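Lmo2812 protein (Listeria monocytogenes EGD-e, PDB 5ZQA) probably acts as a serine-type D-Ala-D-Ala carboxypeptidase of the peptidase S11 family, trimming peptidoglycan during cell-wall synthesis. Local coordinates at residues L71-V76 with S183-T188. Numbering follows the deposited sequence.
With MG (magnesium ion), chain B.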
ATOM      1  N   LEU A  71       6.436  -4.677   8.041  1.00  7.51           N
ATOM      2  CA  LEU A  71       6.654  -5.281   9.345  1.00  7.73           C
ATOM      3  C   LEU A  71       6.461  -6.809   9.349  1.00  8.76           C
ATOM      4  O   LEU A  71       7.166  -7.520  10.076  1.00 10.07           O
ATOM      5  CB  LEU A  71       5.748  -4.605  10.380  1.00  9.31           C
ATOM      6  CG  LEU A  71       6.240  -3.186  10.691  1.00  9.67           C
ATOM      7  CD1 LEU A  71       5.231  -2.430  11.549  1.00 13.50           C
ATOM      8  CD2 LEU A  71       7.606  -3.201  11.378  1.00 12.93           C
ATOM      9  N   VAL A  72       5.540  -7.316   8.535  1.00  7.24           N
ATOM     10  CA  VAL A  72       5.396  -8.755   8.346  1.00  8.26           C
ATOM     11  C   VAL A  72       6.658  -9.347   7.741  1.00  8.63           C
ATOM     12  O   VAL A  72       7.188 -10.348   8.236  1.00  8.88           O
ATOM     13  CB  VAL A  72       4.185  -9.072   7.452  1.00  7.30           C
ATOM     14  CG1 VAL A  72       4.206 -10.518   6.995  1.00 10.47           C
ATOM     15  CG2 VAL A  72       2.891  -8.746   8.208  1.00  9.88           C
ATOM     16  N   LEU A  73       7.163  -8.698   6.698  1.00  6.99           N
ATOM     17  CA  LEU A  73       8.343  -9.193   5.991  1.00  7.64           C
ATOM     18  C   LEU A  73       9.596  -9.121   6.881  1.00  9.24           C
ATOM     19  O   LEU A  73      10.428 -10.043   6.863  1.00  9.62           O
ATOM     20  CB  LEU A  73       8.537  -8.409   4.697  1.00  7.99           C
ATOM     21  CG  LEU A  73       7.425  -8.687   3.682  1.00  8.51           C
ATOM     22  CD1 LEU A  73       7.465  -7.683   2.544  1.00 12.29           C
ATOM     23  CD2 LEU A  73       7.523 -10.105   3.143  1.00 11.14           C
ATOM     24  N   GLU A  74       9.717  -8.055   7.676  1.00  7.41           N
ATOM     25  CA  GLU A  74      10.795  -7.967   8.673  1.00  8.53           C
ATOM     26  C   GLU A  74      10.719  -9.129   9.671  1.00 10.25           C
ATOM     27  O   GLU A  74      11.721  -9.777   9.971  1.00 10.94           O
ATOM     28  CB  GLU A  74      10.734  -6.636   9.439  1.00 10.59           C
ATOM     29  CG  GLU A  74      11.078  -5.411   8.608  1.00 11.94           C
ATOM     30  CD  GLU A  74      12.565  -5.294   8.357  1.00 15.77           C
ATOM     31  OE1 GLU A  74      13.310  -5.020   9.328  1.00 17.66           O
ATOM     32  OE2 GLU A  74      12.999  -5.509   7.204  1.00 14.77           O
ATOM     33  N   ALA A  75       9.518  -9.403  10.162  1.00  9.44           N
ATOM     34  CA  ALA A  75       9.324 -10.460  11.158  1.00 11.50           C
ATOM     35  C   ALA A  75       9.737 -11.814  10.609  1.00 12.11           C
ATOM     36  O   ALA A  75      10.386 -12.605  11.305  1.00 11.29           O
ATOM     37  CB  ALA A  75       7.871 -10.498  11.625  1.00 11.03           C
ATOM     38  N   VAL A  76       9.396 -12.092   9.359  1.00  9.26           N
ATOM     39  CA  VAL A  76       9.792 -13.374   8.798  1.00 10.53           C
ATOM     40  C   VAL A  76      11.320 -13.444   8.658  1.00 12.05           C
ATOM     41  O   VAL A  76      11.922 -14.453   9.010  1.00 12.34           O
ATOM     42  CB  VAL A  76       9.114 -13.642   7.451  1.00 12.21           C
ATOM     43  CG1 VAL A  76       9.636 -14.955   6.844  1.00 15.94           C
ATOM     44  CG2 VAL A  76       7.586 -13.684   7.631  1.00 10.89           C
ATOM     45  N   SER A 183       9.794   3.143  -1.259  1.00  9.32           N
ATOM     46  CA  SER A 183      11.163   2.882  -1.699  1.00  7.55           C
ATOM     47  C   SER A 183      11.882   1.963  -0.708  1.00 10.33           C
ATOM     48  O   SER A 183      12.560   1.014  -1.113  1.00 10.89           O
ATOM     49  CB  SER A 183      11.918   4.206  -1.884  1.00 12.12           C
ATOM     50  OG  SER A 183      12.138   4.852  -0.649  0.45 14.04           O
ATOM     51  N   LYS A 184      11.717   2.222   0.588  1.00  9.61           N
ATOM     52  CA  LYS A 184      12.344   1.395   1.614  1.00 11.70           C
ATOM     53  C   LYS A 184      11.781  -0.024   1.593  1.00 10.51           C
ATOM     54  O   LYS A 184      12.515  -0.998   1.760  1.00  9.81           O
ATOM     55  CB  LYS A 184      12.147   2.018   3.000  1.00 12.56           C
ATOM     56  CG  LYS A 184      12.929   1.333   4.101  1.00 18.00           C
ATOM     57  CD  LYS A 184      14.407   1.667   4.045  1.00 24.55           C
ATOM     58  CE  LYS A 184      14.664   3.143   4.314  1.00 24.75           C
ATOM     59  NZ  LYS A 184      16.121   3.388   4.481  1.00 28.61           N
ATOM     60  N   LEU A 185      10.472  -0.138   1.393  1.00  7.95           N
ATOM     61  CA  LEU A 185       9.844  -1.452   1.314  1.00  8.76           C
ATOM     62  C   LEU A 185      10.406  -2.252   0.136  1.00  7.60           C
ATOM     63  O   LEU A 185      10.786  -3.419   0.284  1.00  9.56           O
ATOM     64  CB  LEU A 185       8.319  -1.309   1.198  1.00  7.66           C
ATOM     65  CG  LEU A 185       7.522  -2.579   0.901  1.00  8.52           C
ATOM     66  CD1 LEU A 185       7.673  -3.604   2.007  1.00  9.39           C
ATOM     67  CD2 LEU A 185       6.042  -2.234   0.691  1.00 10.54           C
ATOM     68  N   ILE A 186      10.486  -1.618  -1.028  1.00  7.35           N
ATOM     69  CA  ILE A 186      10.964  -2.292  -2.226  1.00  8.88           C
ATOM     70  C   ILE A 186      12.470  -2.614  -2.156  1.00 10.38           C
ATOM     71  O   ILE A 186      12.890  -3.703  -2.556  1.00 12.05           O
ATOM     72  CB  ILE A 186      10.639  -1.444  -3.473  1.00  8.89           C
ATOM     73  CG1 ILE A 186       9.122  -1.408  -3.699  1.00  9.50           C
ATOM     74  CG2 ILE A 186      11.350  -1.984  -4.721  1.00 12.89           C
ATOM     75  CD1 ILE A 186       8.693  -0.387  -4.748  1.00 11.11           C
ATOM     76  N   SER A 187      13.285  -1.703  -1.629  1.00  9.42           N
ATOM     77  CA  SER A 187      14.731  -1.952  -1.560  1.00 10.47           C
ATOM     78  C   SER A 187      15.073  -3.019  -0.510  1.00 12.78           C
ATOM     79  O   SER A 187      15.971  -3.844  -0.710  1.00 12.35           O
ATOM     80  CB  SER A 187      15.480  -0.647  -1.274  1.00 15.13           C
ATOM     81  OG  SER A 187      15.197  -0.153   0.020  1.00 18.11           O
ATOM     82  N   THR A 188      14.350  -3.012   0.603  1.00  9.19           N
ATOM     83  CA  THR A 188      14.611  -3.946   1.695  1.00  8.75           C
ATOM     84  C   THR A 188      13.999  -5.319   1.431  1.00  9.18           C
ATOM     85  O   THR A 188      14.573  -6.358   1.805  1.00  9.83           O
ATOM     86  CB  THR A 188      14.064  -3.395   3.021  1.00  8.72           C
ATOM     87  OG1 THR A 188      14.590  -2.076   3.241  1.00 13.12           O
ATOM     88  CG2 THR A 188      14.460  -4.287   4.176  1.00 10.21           C
TER
HETATM   89 MG    MG B 301      15.420  -5.358   9.473  1.00 22.27          MG
HETATM   90  O   HOH W   1      15.477  -5.034   7.385  1.00 23.19           O
HETATM   91  O   HOH W   2      15.158  -7.450   9.108  1.00 23.80           O
HETATM   92  O   HOH W   3      15.479  -3.341   9.963  1.00 27.67           O
HETATM   93  O   HOH W   4      15.332  -5.744  11.394  1.00 22.88           O
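Leu185 and Thr188, one helical turn apart on helix 175-188, meet Leu73 and Glu74 of helix 65-77 and show how two helices of a penicillin-binding protein of the S11 peptidase family can touch through a few side-chain ends beside a metal site. Helix 65-77 begins at Lys65, the predicted proton acceptor of the SxxK motif. Along 183-188, Leu185 comes first: its CG stands anti to the backbone N (chi1 171°), and its CD1 lies 4.1 Å from CD1 of Leu73, the two side chains crossing at about a right angle. Leu66 and Phe70, earlier on the facing helix, also touch Leu185. Thr188 follows, with its two branches doing different work. Thr188 OG1 turns back to donate to Lys184 O at 2.8 Å; that carbonyl also accepts a hydrogen bond from Thr188 N, the two donors arriving from opposite faces of its plane. This bond helps fix the rotation of the threonine, whose CG2 sits 3.6 Å from Glu74 OE2. The Glu74 side chain bends at chi2 (-76°), and its carboxylate divides its oxygens between partners: OE2 bonds to His189 NE2, just past the end of helix 175-188, and accepts a short 2.5 Å hydrogen bond from a water that is itself bound to the magnesium ion, while OE1 coordinates the metal at 2.1 Å, alongside four waters.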